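Local coordinates for group 3 allergen SMIPP-S YvT004A06 (Sarcoptes scabiei type hominis, PDB 3H7T), which is a catalytically inactivated paralogue of trypsin-like serine proteases from the scabies mite, and carries bound zinc ions in this crystal form, at residues A[36-39]-A[40-44]; A[52-55]-A[56-59]; A[145-148]-A[149-153]; A[222-225]-A[226-230]. All coordinates share one frame; numbering follows the deposited sequence.

Contact 1. Residues A[36-39]-A[40-44]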
ATOM      1  N   VAL A  36       3.334  -9.415  -6.238  1.00 25.30           N
ATOM      2  CA  VAL A  36       3.401  -8.178  -5.474  1.00 24.81           C
ATOM      3  C   VAL A  36       1.988  -7.628  -5.291  1.00 25.00           C
ATOM      4  O   VAL A  36       1.161  -7.744  -6.191  1.00 25.98           O
ATOM      5  CB  VAL A  36       4.311  -7.138  -6.185  1.00 25.19           C
ATOM      6  CG1 VAL A  36       4.011  -5.708  -5.716  1.00 26.62           C
ATOM      7  CG2 VAL A  36       5.781  -7.482  -5.966  1.00 24.41           C
ATOM      8  N   ILE A  37       1.710  -7.052  -4.120  1.00 23.95           N
ATOM      9  CA  ILE A  37       0.419  -6.408  -3.872  1.00 23.32           C
ATOM     10  C   ILE A  37       0.576  -4.886  -3.729  1.00 22.91           C
ATOM     11  O   ILE A  37       1.475  -4.407  -3.043  1.00 21.98           O
ATOM     12  CB  ILE A  37      -0.328  -7.018  -2.655  1.00 23.09           C
ATOM     13  CG1 ILE A  37      -1.725  -6.395  -2.502  1.00 23.12           C
ATOM     14  CG2 ILE A  37       0.504  -6.907  -1.364  1.00 18.35           C
ATOM     15  CD1 ILE A  37      -2.659  -7.181  -1.591  1.00 24.49           C
ATOM     16  N   THR A  38      -0.315  -4.155  -4.389  1.00 23.47           N
ATOM     17  CA  THR A  38      -0.342  -2.693  -4.354  1.00 24.43           C
ATOM     18  C   THR A  38      -1.809  -2.237  -4.295  1.00 24.39           C
ATOM     19  O   THR A  38      -2.705  -3.070  -4.113  1.00 24.34           O
ATOM     20  CB  THR A  38       0.446  -2.091  -5.573  1.00 24.56           C
ATOM     21  OG1 THR A  38       0.589  -0.679  -5.419  1.00 26.30           O
ATOM     22  CG2 THR A  38      -0.246  -2.394  -6.912  1.00 26.62           C
ATOM     23  N   ALA A  39      -2.058  -0.932  -4.407  1.00 23.89           N
ATOM     24  CA  ALA A  39      -3.428  -0.421  -4.456  1.00 24.28           C
ATOM     25  C   ALA A  39      -3.976  -0.523  -5.871  1.00 24.19           C
ATOM     26  O   ALA A  39      -3.236  -0.347  -6.834  1.00 24.70           O
ATOM     27  CB  ALA A  39      -3.483   1.027  -3.984  1.00 23.52           C
ATOM     28  N   ALA A  40      -5.275  -0.787  -5.994  1.00 23.46           N
ATOM     29  CA  ALA A  40      -5.926  -0.828  -7.308  1.00 22.97           C
ATOM     30  C   ALA A  40      -5.851   0.505  -8.056  1.00 22.73           C
ATOM     31  O   ALA A  40      -5.614   0.516  -9.260  1.00 22.18           O
ATOM     32  CB  ALA A  40      -7.355  -1.281  -7.178  1.00 22.29           C
ATOM     33  N   GLN A  41      -6.050   1.614  -7.333  1.00 23.25           N
ATOM     34  CA  GLN A  41      -5.980   2.972  -7.899  1.00 25.19           C
ATOM     35  C   GLN A  41      -4.692   3.250  -8.678  1.00 26.67           C
ATOM     36  O   GLN A  41      -4.624   4.206  -9.448  1.00 28.59           O
ATOM     37  CB  GLN A  41      -6.150   4.034  -6.799  1.00 24.36           C
ATOM     38  CG  GLN A  41      -4.923   4.185  -5.877  1.00 20.78           C
ATOM     39  CD  GLN A  41      -5.173   5.136  -4.722  1.00 23.44           C
ATOM     40  OE1 GLN A  41      -5.427   4.697  -3.600  1.00 19.19           O
ATOM     41  NE2 GLN A  41      -5.123   6.450  -4.992  1.00 15.69           N
ATOM     42  N   CYS A  42      -3.676   2.427  -8.450  1.00 27.65           N
ATOM     43  CA  CYS A  42      -2.368   2.594  -9.069  1.00 29.51           C
ATOM     44  C   CYS A  42      -2.316   2.054 -10.487  1.00 29.78           C
ATOM     45  O   CYS A  42      -1.625   2.610 -11.336  1.00 29.14           O
ATOM     46  CB  CYS A  42      -1.303   1.873  -8.239  1.00 29.85           C
ATOM     47  SG  CYS A  42      -1.174   2.468  -6.537  1.00 41.19           S
ATOM     48  N   VAL A  43      -3.035   0.963 -10.735  1.00 30.71           N
ATOM     49  CA  VAL A  43      -2.811   0.169 -11.945  1.00 31.94           C
ATOM     50  C   VAL A  43      -4.086  -0.244 -12.690  1.00 33.11           C
ATOM     51  O   VAL A  43      -4.013  -0.927 -13.715  1.00 33.13           O
ATOM     52  CB  VAL A  43      -1.950  -1.088 -11.636  1.00 31.66           C
ATOM     53  CG1 VAL A  43      -0.539  -0.688 -11.150  1.00 30.11           C
ATOM     54  CG2 VAL A  43      -2.651  -1.995 -10.614  1.00 30.04           C
ATOM     55  N   ASP A  44      -5.240   0.172 -12.170  1.00 34.42           N
ATOM     56  CA  ASP A  44      -6.539  -0.121 -12.779  1.00 35.16           C
ATOM     57  C   ASP A  44      -6.598   0.340 -14.236  1.00 35.40           C
ATOM     58  O   ASP A  44      -6.452   1.526 -14.524  1.00 34.79           O
ATOM     59  CB  ASP A  44      -7.660   0.547 -11.978  1.00 36.07           C
ATOM     60  CG  ASP A  44      -9.046   0.181 -12.481  1.00 38.62           C
ATOM     61  OD1 ASP A  44      -9.222  -0.936 -13.010  1.00 39.10           O
ATOM     62  OD2 ASP A  44      -9.966   1.010 -12.333  1.00 45.19           O
TER

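Contact 2. Residues A[52-55]-A[56-59]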
ATOM      1  N   SER A  52       6.409  -1.466 -13.944  1.00 32.70           N
ATOM      2  CA  SER A  52       7.684  -1.984 -13.462  1.00 33.09           C
ATOM      3  C   SER A  52       7.659  -2.125 -11.940  1.00 32.58           C
ATOM      4  O   SER A  52       7.055  -1.311 -11.241  1.00 32.17           O
ATOM      5  CB  SER A  52       8.828  -1.054 -13.883  1.00 33.54           C
ATOM      6  OG  SER A  52      10.090  -1.630 -13.581  1.00 38.80           O
ATOM      7  N   ILE A  53       8.314  -3.168 -11.442  1.00 32.11           N
ATOM      8  CA  ILE A  53       8.473  -3.386 -10.009  1.00 31.09           C
ATOM      9  C   ILE A  53       9.940  -3.163  -9.651  1.00 31.10           C
ATOM     10  O   ILE A  53      10.821  -3.861 -10.166  1.00 31.76           O
ATOM     11  CB  ILE A  53       8.012  -4.811  -9.582  1.00 30.33           C
ATOM     12  CG1 ILE A  53       6.504  -4.975  -9.782  1.00 32.28           C
ATOM     13  CG2 ILE A  53       8.366  -5.095  -8.125  1.00 30.58           C
ATOM     14  CD1 ILE A  53       6.131  -5.552 -11.148  1.00 39.62           C
ATOM     15  N   HIS A  54      10.187  -2.196  -8.769  1.00 29.05           N
ATOM     16  CA  HIS A  54      11.544  -1.828  -8.355  1.00 28.21           C
ATOM     17  C   HIS A  54      11.774  -2.316  -6.932  1.00 27.69           C
ATOM     18  O   HIS A  54      11.077  -1.892  -6.008  1.00 28.07           O
ATOM     19  CB  HIS A  54      11.742  -0.303  -8.471  1.00 26.95           C
ATOM     20  CG  HIS A  54      13.086   0.178  -8.011  1.00 30.92           C
ATOM     21  ND1 HIS A  54      14.246  -0.065  -8.712  1.00 33.80           N
ATOM     22  CD2 HIS A  54      13.447   0.913  -6.931  1.00 30.60           C
ATOM     23  CE1 HIS A  54      15.266   0.486  -8.077  1.00 34.65           C
ATOM     24  NE2 HIS A  54      14.807   1.081  -6.991  1.00 33.45           N
ATOM     25  N   TYR A  55      12.741  -3.221  -6.768  1.00 27.42           N
ATOM     26  CA  TYR A  55      12.995  -3.876  -5.484  1.00 26.69           C
ATOM     27  C   TYR A  55      14.467  -3.873  -5.052  1.00 26.57           C
ATOM     28  O   TYR A  55      15.367  -3.682  -5.877  1.00 26.59           O
ATOM     29  CB  TYR A  55      12.434  -5.308  -5.487  1.00 26.86           C
ATOM     30  CG  TYR A  55      13.140  -6.338  -6.360  1.00 26.72           C
ATOM     31  CD1 TYR A  55      14.216  -7.077  -5.866  1.00 27.51           C
ATOM     32  CD2 TYR A  55      12.697  -6.608  -7.655  1.00 29.82           C
ATOM     33  CE1 TYR A  55      14.847  -8.042  -6.641  1.00 30.25           C
ATOM     34  CE2 TYR A  55      13.322  -7.567  -8.445  1.00 31.66           C
ATOM     35  CZ  TYR A  55      14.394  -8.288  -7.929  1.00 35.62           C
ATOM     36  OH  TYR A  55      15.017  -9.249  -8.699  1.00 33.16           O
ATOM     37  N   GLY A  56      14.688  -4.077  -3.753  1.00 25.36           N
ATOM     38  CA  GLY A  56      16.027  -4.185  -3.179  1.00 25.65           C
ATOM     39  C   GLY A  56      16.804  -2.888  -3.039  1.00 25.85           C
ATOM     40  O   GLY A  56      18.025  -2.911  -2.916  1.00 26.38           O
ATOM     41  N   SER A  57      16.101  -1.757  -3.044  1.00 23.91           N
ATOM     42  CA  SER A  57      16.753  -0.456  -2.913  1.00 23.58           C
ATOM     43  C   SER A  57      15.992   0.479  -1.974  1.00 22.63           C
ATOM     44  O   SER A  57      14.762   0.457  -1.937  1.00 22.82           O
ATOM     45  CB  SER A  57      16.905   0.196  -4.292  1.00 22.35           C
ATOM     46  OG  SER A  57      17.550   1.453  -4.195  1.00 25.78           O
ATOM     47  N   SER A  58      16.735   1.282  -1.213  1.00 22.54           N
ATOM     48  CA  SER A  58      16.169   2.383  -0.413  1.00 23.36           C
ATOM     49  C   SER A  58      15.702   3.549  -1.294  1.00 22.81           C
ATOM     50  O   SER A  58      14.935   4.413  -0.850  1.00 22.55           O
ATOM     51  CB  SER A  58      17.204   2.904   0.591  1.00 23.05           C
ATOM     52  OG  SER A  58      17.646   1.888   1.469  1.00 22.43           O
ATOM     53  N   TYR A  59      16.183   3.576  -2.535  1.00 22.79           N
ATOM     54  CA  TYR A  59      15.883   4.651  -3.462  1.00 23.29           C
ATOM     55  C   TYR A  59      14.652   4.341  -4.303  1.00 23.66           C
ATOM     56  O   TYR A  59      14.388   3.184  -4.627  1.00 23.95           O
ATOM     57  CB  TYR A  59      17.106   4.963  -4.344  1.00 23.84           C
ATOM     58  CG  TYR A  59      18.309   5.356  -3.526  1.00 25.53           C
ATOM     59  CD1 TYR A  59      18.396   6.623  -2.947  1.00 23.34           C
ATOM     60  CD2 TYR A  59      19.354   4.452  -3.304  1.00 27.41           C
ATOM     61  CE1 TYR A  59      19.499   6.983  -2.172  1.00 24.31           C
ATOM     62  CE2 TYR A  59      20.457   4.807  -2.535  1.00 27.18           C
ATOM     63  CZ  TYR A  59      20.524   6.072  -1.977  1.00 26.47           C
ATOM     64  OH  TYR A  59      21.620   6.428  -1.216  1.00 29.04           O
TER
HETATM   65  O   HOH W   1      13.265  -1.141  -3.435  1.00 38.95           O

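Contact 3. Residues A[145-148]-A[149-153]. With ZN (zinc ion), chain D.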
ATOM      1  N   THR A 145      -0.672   5.250  14.278  1.00 18.32           N
ATOM      2  CA  THR A 145      -1.587   4.771  15.318  1.00 19.77           C
ATOM      3  C   THR A 145      -2.968   4.495  14.744  1.00 18.47           C
ATOM      4  O   THR A 145      -3.576   5.365  14.116  1.00 18.28           O
ATOM      5  CB  THR A 145      -1.716   5.759  16.496  1.00 18.35           C
ATOM      6  OG1 THR A 145      -0.415   6.179  16.899  1.00 22.57           O
ATOM      7  CG2 THR A 145      -2.414   5.093  17.687  1.00 25.20           C
ATOM      8  N   VAL A 146      -3.447   3.278  14.967  1.00 18.84           N
ATOM      9  CA  VAL A 146      -4.735   2.831  14.450  1.00 18.53           C
ATOM     10  C   VAL A 146      -5.893   3.558  15.152  1.00 19.27           C
ATOM     11  O   VAL A 146      -5.956   3.637  16.382  1.00 20.00           O
ATOM     12  CB  VAL A 146      -4.870   1.271  14.522  1.00 19.88           C
ATOM     13  CG1 VAL A 146      -6.290   0.816  14.184  1.00 17.18           C
ATOM     14  CG2 VAL A 146      -3.850   0.596  13.569  1.00 15.64           C
ATOM     15  N   VAL A 147      -6.791   4.108  14.343  1.00 20.31           N
ATOM     16  CA  VAL A 147      -7.949   4.844  14.828  1.00 21.31           C
ATOM     17  C   VAL A 147      -9.176   3.943  14.680  1.00 22.46           C
ATOM     18  O   VAL A 147      -9.369   3.324  13.633  1.00 22.26           O
ATOM     19  CB  VAL A 147      -8.151   6.146  14.008  1.00 19.68           C
ATOM     20  CG1 VAL A 147      -9.437   6.870  14.409  1.00 20.33           C
ATOM     21  CG2 VAL A 147      -6.934   7.087  14.169  1.00 20.65           C
ATOM     22  N   ASP A 148     -10.000   3.890  15.725  1.00 22.59           N
ATOM     23  CA  ASP A 148     -11.269   3.164  15.692  1.00 23.03           C
ATOM     24  C   ASP A 148     -12.092   3.466  14.434  1.00 22.78           C
ATOM     25  O   ASP A 148     -12.336   4.634  14.121  1.00 22.61           O
ATOM     26  CB  ASP A 148     -12.088   3.515  16.937  1.00 23.58           C
ATOM     27  CG  ASP A 148     -13.395   2.777  16.983  1.00 29.91           C
ATOM     28  OD1 ASP A 148     -13.382   1.578  17.329  1.00 35.00           O
ATOM     29  OD2 ASP A 148     -14.429   3.394  16.655  1.00 30.69           O
ATOM     30  N   ARG A 149     -12.512   2.418  13.717  1.00 22.37           N
ATOM     31  CA  ARG A 149     -13.263   2.593  12.458  1.00 23.13           C
ATOM     32  C   ARG A 149     -14.499   3.493  12.568  1.00 23.73           C
ATOM     33  O   ARG A 149     -14.689   4.388  11.739  1.00 23.71           O
ATOM     34  CB  ARG A 149     -13.654   1.242  11.852  1.00 23.90           C
ATOM     35  CG  ARG A 149     -14.371   1.351  10.502  1.00 22.03           C
ATOM     36  CD  ARG A 149     -14.549  -0.000   9.814  1.00 21.59           C
ATOM     37  NE  ARG A 149     -13.280  -0.667   9.509  1.00 19.26           N
ATOM     38  CZ  ARG A 149     -12.778  -1.684  10.212  1.00 19.66           C
ATOM     39  NH1 ARG A 149     -13.426  -2.158  11.269  1.00 21.41           N
ATOM     40  NH2 ARG A 149     -11.621  -2.229   9.867  1.00 21.69           N
ATOM     41  N   LYS A 150     -15.339   3.254  13.581  1.00 23.40           N
ATOM     42  CA  LYS A 150     -16.506   4.102  13.811  1.00 24.92           C
ATOM     43  C   LYS A 150     -16.127   5.577  14.006  1.00 24.37           C
ATOM     44  O   LYS A 150     -16.728   6.467  13.398  1.00 23.77           O
ATOM     45  CB  LYS A 150     -17.331   3.602  15.008  1.00 26.05           C
ATOM     46  CG  LYS A 150     -18.675   4.322  15.166  1.00 31.45           C
ATOM     47  CD  LYS A 150     -19.541   4.132  13.929  1.00 40.20           C
ATOM     48  CE  LYS A 150     -20.836   4.926  14.022  1.00 45.96           C
ATOM     49  NZ  LYS A 150     -21.657   4.751  12.795  1.00 48.99           N
ATOM     50  N   SER A 151     -15.127   5.818  14.849  1.00 24.22           N
ATOM     51  CA  SER A 151     -14.653   7.169  15.123  1.00 26.13           C
ATOM     52  C   SER A 151     -14.088   7.841  13.860  1.00 25.97           C
ATOM     53  O   SER A 151     -14.341   9.029  13.608  1.00 26.76           O
ATOM     54  CB  SER A 151     -13.627   7.145  16.265  1.00 26.28           C
ATOM     55  OG  SER A 151     -12.681   8.191  16.120  1.00 33.68           O
ATOM     56  N   CYS A 152     -13.358   7.071  13.058  1.00 24.98           N
ATOM     57  CA  CYS A 152     -12.830   7.562  11.780  1.00 24.30           C
ATOM     58  C   CYS A 152     -13.953   7.896  10.801  1.00 23.26           C
ATOM     59  O   CYS A 152     -13.926   8.943  10.162  1.00 22.56           O
ATOM     60  CB  CYS A 152     -11.877   6.535  11.175  1.00 23.44           C
ATOM     61  SG  CYS A 152     -11.164   6.945   9.566  1.00 30.31           S
ATOM     62  N   GLU A 153     -14.938   7.004  10.694  1.00 22.43           N
ATOM     63  CA  GLU A 153     -16.104   7.267   9.862  1.00 21.92           C
ATOM     64  C   GLU A 153     -16.848   8.539  10.252  1.00 21.86           C
ATOM     65  O   GLU A 153     -17.266   9.307   9.376  1.00 21.39           O
ATOM     66  CB  GLU A 153     -17.094   6.102   9.870  1.00 21.33           C
ATOM     67  CG  GLU A 153     -18.294   6.437   8.990  1.00 26.92           C
ATOM     68  CD  GLU A 153     -19.317   5.340   8.898  1.00 33.68           C
ATOM     69  OE1 GLU A 153     -19.672   4.752   9.941  1.00 36.89           O
ATOM     70  OE2 GLU A 153     -19.780   5.086   7.770  1.00 37.00           O
TER
HETATM   71 ZN    ZN D 237     -20.667   2.866   8.284  1.00 65.45          ZN
HETATM   72  O   HOH W   2     -15.713   0.564  15.090  1.00 51.48           O
HETATM   73  O   HOH W   3     -21.229   2.973  10.550  1.00 46.06           O

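Contact 4. Residues A[222-225]-A[226-230]. With ZN (zinc ion), chain G.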
ATOM      1  N   LEU A 222      -8.696 -14.340   1.421  1.00 29.52           N
ATOM      2  CA  LEU A 222      -9.234 -15.384   0.545  1.00 30.27           C
ATOM      3  C   LEU A 222      -9.069 -15.003  -0.918  1.00 30.26           C
ATOM      4  O   LEU A 222      -8.705 -15.835  -1.753  1.00 29.35           O
ATOM      5  CB  LEU A 222     -10.721 -15.623   0.825  1.00 30.53           C
ATOM      6  CG  LEU A 222     -11.189 -16.008   2.230  1.00 31.22           C
ATOM      7  CD1 LEU A 222     -12.691 -15.818   2.333  1.00 31.59           C
ATOM      8  CD2 LEU A 222     -10.784 -17.434   2.591  1.00 32.46           C
ATOM      9  N   ASP A 223      -9.352 -13.740  -1.225  1.00 30.36           N
ATOM     10  CA  ASP A 223      -9.164 -13.230  -2.574  1.00 30.43           C
ATOM     11  C   ASP A 223      -7.693 -13.247  -2.984  1.00 30.30           C
ATOM     12  O   ASP A 223      -7.367 -13.676  -4.094  1.00 29.70           O
ATOM     13  CB  ASP A 223      -9.738 -11.824  -2.696  1.00 30.51           C
ATOM     14  CG  ASP A 223     -11.222 -11.782  -2.424  1.00 30.53           C
ATOM     15  OD1 ASP A 223     -11.996 -12.140  -3.335  1.00 28.28           O
ATOM     16  OD2 ASP A 223     -11.612 -11.397  -1.297  1.00 27.08           O
ATOM     17  N   ILE A 224      -6.810 -12.797  -2.088  1.00 31.07           N
ATOM     18  CA  ILE A 224      -5.370 -12.776  -2.379  1.00 32.05           C
ATOM     19  C   ILE A 224      -4.855 -14.189  -2.651  1.00 32.19           C
ATOM     20  O   ILE A 224      -4.079 -14.408  -3.589  1.00 31.53           O
ATOM     21  CB  ILE A 224      -4.507 -12.138  -1.237  1.00 32.42           C
ATOM     22  CG1 ILE A 224      -5.059 -10.781  -0.758  1.00 34.04           C
ATOM     23  CG2 ILE A 224      -3.054 -12.003  -1.683  1.00 30.80           C
ATOM     24  CD1 ILE A 224      -5.344  -9.786  -1.830  1.00 34.85           C
ATOM     25  N   LYS A 225      -5.299 -15.141  -1.829  1.00 32.46           N
ATOM     26  CA  LYS A 225      -4.882 -16.535  -1.966  1.00 33.36           C
ATOM     27  C   LYS A 225      -5.489 -17.208  -3.202  1.00 33.40           C
ATOM     28  O   LYS A 225      -4.869 -18.092  -3.793  1.00 33.69           O
ATOM     29  CB  LYS A 225      -5.187 -17.319  -0.685  1.00 33.58           C
ATOM     30  CG  LYS A 225      -4.254 -16.949   0.459  1.00 36.60           C
ATOM     31  CD  LYS A 225      -4.590 -17.680   1.748  1.00 40.30           C
ATOM     32  CE  LYS A 225      -3.473 -17.480   2.767  1.00 42.21           C
ATOM     33  NZ  LYS A 225      -3.796 -18.055   4.098  1.00 46.98           N
ATOM     34  N   ASP A 226      -6.691 -16.777  -3.589  1.00 33.23           N
ATOM     35  CA  ASP A 226      -7.321 -17.224  -4.837  1.00 32.60           C
ATOM     36  C   ASP A 226      -6.534 -16.771  -6.063  1.00 32.12           C
ATOM     37  O   ASP A 226      -6.370 -17.538  -7.016  1.00 31.61           O
ATOM     38  CB  ASP A 226      -8.750 -16.690  -4.947  1.00 32.23           C
ATOM     39  CG  ASP A 226      -9.753 -17.497  -4.130  1.00 35.15           C
ATOM     40  OD1 ASP A 226      -9.370 -18.496  -3.483  1.00 32.68           O
ATOM     41  OD2 ASP A 226     -10.938 -17.108  -4.132  1.00 37.29           O
ATOM     42  N   ILE A 227      -6.088 -15.513  -6.039  1.00 30.55           N
ATOM     43  CA  ILE A 227      -5.297 -14.942  -7.114  1.00 29.62           C
ATOM     44  C   ILE A 227      -4.004 -15.736  -7.274  1.00 29.50           C
ATOM     45  O   ILE A 227      -3.663 -16.149  -8.384  1.00 28.47           O
ATOM     46  CB  ILE A 227      -4.969 -13.436  -6.872  1.00 28.83           C
ATOM     47  CG1 ILE A 227      -6.202 -12.562  -7.124  1.00 26.87           C
ATOM     48  CG2 ILE A 227      -3.839 -12.988  -7.780  1.00 27.54           C
ATOM     49  CD1 ILE A 227      -6.078 -11.140  -6.593  1.00 28.52           C
ATOM     50  N   ILE A 228      -3.317 -15.958  -6.153  1.00 30.09           N
ATOM     51  CA  ILE A 228      -2.029 -16.647  -6.133  1.00 32.43           C
ATOM     52  C   ILE A 228      -2.160 -18.123  -6.542  1.00 33.84           C
ATOM     53  O   ILE A 228      -1.224 -18.690  -7.099  1.00 34.83           O
ATOM     54  CB  ILE A 228      -1.321 -16.497  -4.753  1.00 32.99           C
ATOM     55  CG1 ILE A 228      -0.935 -15.031  -4.513  1.00 34.39           C
ATOM     56  CG2 ILE A 228      -0.072 -17.393  -4.664  1.00 34.85           C
ATOM     57  CD1 ILE A 228      -0.681 -14.678  -3.054  1.00 37.79           C
ATOM     58  N   SER A 229      -3.321 -18.724  -6.283  1.00 33.90           N
ATOM     59  CA  SER A 229      -3.584 -20.117  -6.672  1.00 35.25           C
ATOM     60  C   SER A 229      -4.002 -20.249  -8.135  1.00 36.02           C
ATOM     61  O   SER A 229      -4.222 -21.360  -8.624  1.00 36.60           O
ATOM     62  CB  SER A 229      -4.665 -20.730  -5.778  1.00 34.68           C
ATOM     63  OG  SER A 229      -4.283 -20.687  -4.416  1.00 37.21           O
ATOM     64  N   GLY A 230      -4.131 -19.116  -8.822  1.00 36.00           N
ATOM     65  CA  GLY A 230      -4.496 -19.111 -10.234  1.00 35.76           C
ATOM     66  C   GLY A 230      -5.982 -19.286 -10.476  1.00 36.02           C
ATOM     67  O   GLY A 230      -6.392 -19.681 -11.563  1.00 36.07           O
TER
HETATM   68 ZN    ZN G 240     -13.489 -11.067  -1.044  1.00 36.59          ZN
HETATM   69  O   HOH W   4     -13.466 -10.545   0.825  1.00 21.77           O

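Contact 1. Residues A[36-39]-A[40-44]
The carbonyl oxygen of A39 takes the backbone N-H of C42, with A39 O and C42 N 3.2 Å apart. The bond is bent at the acceptor: the C=O...N angle is 116° and the donor stands above the carbonyl plane, 59° out of it. This closes the first turn of the short helix 40-43 onto the end of strand 35-38. One residue further on, A40 O accepts from both V43 N and D44 N, so the turn is completed by a shared acceptor.

C42 folds its sulfur back over A39. Its SG points opposite the carbonyl carbon (chi1 -59°), which brings C42 SG to 3.7 Å from A39 CB and also beside T38 OG1, at 3.8 Å. The sulfur is tied to C26 in a disulfide, while the T38 hydroxyl is bonded to G27 O on the same neighbouring strand, 26-30. The same methyl, A39 CB, also meets Q41 CG, at 4.0 Å. Beyond it, Q41 OE1 is hydrogen-bonded to N85 ND2 and Q41 NE2 to Y202 O.

The sequence T-A-A-Q-C stands where active trypsin-like enzymes carry T-A-A-H-C, placing Q41 at the position of the catalytic histidine. With the turn fixed by a backbone bond and a disulfide, the local scaffold is kept, yet an amide with two hydrogen-bonded partners occupies that position, consistent with an inactivated protease.

Contact 2. Residues A[52-55]-A[56-59]
Two polar links join H54, near the end of strand 51-55, to the loop that follows. Its ring donates NE2-H to Y59 O, which lies at the ring edge near the plane; the bond is weak, with H54 NE2 and Y59 O 3.2 Å apart and an angle of only 123° at the hydrogen. The same nitrogen makes a second weak bond to T62 O. A water forms the other link, accepting from S57 N at 2.9 Å and donating weakly to H54 O.

Within the loop, S57 OG accepts from Y59 N at 3.0 Å, an ST turn, and is also bonded to T62 O. The serine oxygen lies anti to its own nitrogen (chi1 -179°), which turns it toward residue 59.

Van der Waals contact is modest: S57 CB lies obliquely to the imidazole, 3.5 Å from H54 NE2. At the bend itself G56 has a positive phi, while the Y55 hydroxyl is bonded to K96 N.

The chain thus leaves the barrel at the end of strand 51-55 through a glycine bend. Two weak bonds hold the imidazole, the water links the backbone, and the sound ST-turn bond sets the loop's own shape; two carbonyls beside NE2 are consistent with a proton there.

Contact 3. Residues A[145-148]-A[149-153]
D148 caps the helix that starts at R149. Its carboxylate swings forward with CG anti to the backbone nitrogen (chi1 -179°), and OD2 receives the N-H of S151, with D148 OD2 and S151 N 3.1 Å apart, which makes the aspartate the N-cap. The donor meets the anti side of OD2, 18° out of the carboxylate plane. The negative charge would probably interact favourably with the helix dipole. The backbone of the same residue opens the helical ladder: C152 N lies 2.8 Å from D148 O, nearly along the C=O axis. A water held by K150 N makes a weak further link to D148 OD1.

R149 begins the helix, and its chain, bent at chi3, carries the guanidinium to D113, in a salt bridge, and to V169 O.

V147 faces the helix from the end of the strand. Its CG1 lies 3.9 Å from S151 OG and 4.1 Å from C152 CB. One turn beyond R149, E153 binds a zinc ion that also holds a water. E153 OE1 forms a weak salt bridge with K150 NZ, and the zinc-bound water bonds both.

The axes of strand segment 145-147 and helix segment 149-153 lie at 74°. Strand 169-172 runs antiparallel beside strand 140-147: V147 pairs with C171 through the backbone, and the C152-C171 disulfide fastens the helix to that same strand.

Contact 4. Residues A[222-225]-A[226-230]
CG1 of I224 stands beside its nitrogen (chi1 -49°), which puts CG2 anti to it, and I228 one turn on sends CG1 and CD1 along the helix, so that I224 CG2 and I228 CD1 come within 3.8 Å, the two side chains crossing obliquely. CD1 of I228 also rests 3.5 Å from I224 O. S229 turns its hydroxyl beside its own nitrogen (chi1 -58°), back toward the preceding turn, where S229 OG donates to K225 O at 2.7 Å. That carbonyl is gripped twice in the last turn: S229 N lies 3.0 Å from K225 O and reaches it from the opposite face of its plane.

These residues form most of the C-terminal helix of the trypsin-like fold, 221-228, which is closed by a Schellman motif. G230, with positive phi, is the first residue to leave helical geometry, and G230 N bonds to I227 O. Upstream, I227 N and D226 N follow the regular ladder to D223 O and L222 O.

The polar side of the helix carries two aspartates. D223 carries its carboxylate outward to a zinc ion, OD2 being 1.9 Å from the metal, which a water also ligates. The carboxylate of D226 lies close to L222 O without bonding to it, D226 OD1 being 3.2 Å from L222 O. The apolar side packs on strand 35-38, I224 meeting I37 and I228 meeting F35.

How the contacts relate
Contact 1 is the most deeply placed; contact 2 is also buried, though it opens into a loop, contact 3 is on the surface, and contact 4 is buried on one side. Contacts 1 and 2 belong to strands of the same six-stranded barrel and touch where V36 packs on I53. Contact 4 reaches that barrel from the C-terminal helix through I37 and I224, while contact 3 stands apart, in the seven-stranded sheet, with centres about 32 Å from contact 2. The chemistry follows position: contacts 1 and 3 each bring in a disulfide, in contact 2 the links between strand and loop are weak or water-borne, and contacts 3 and 4 place acidic side chains on zinc ions.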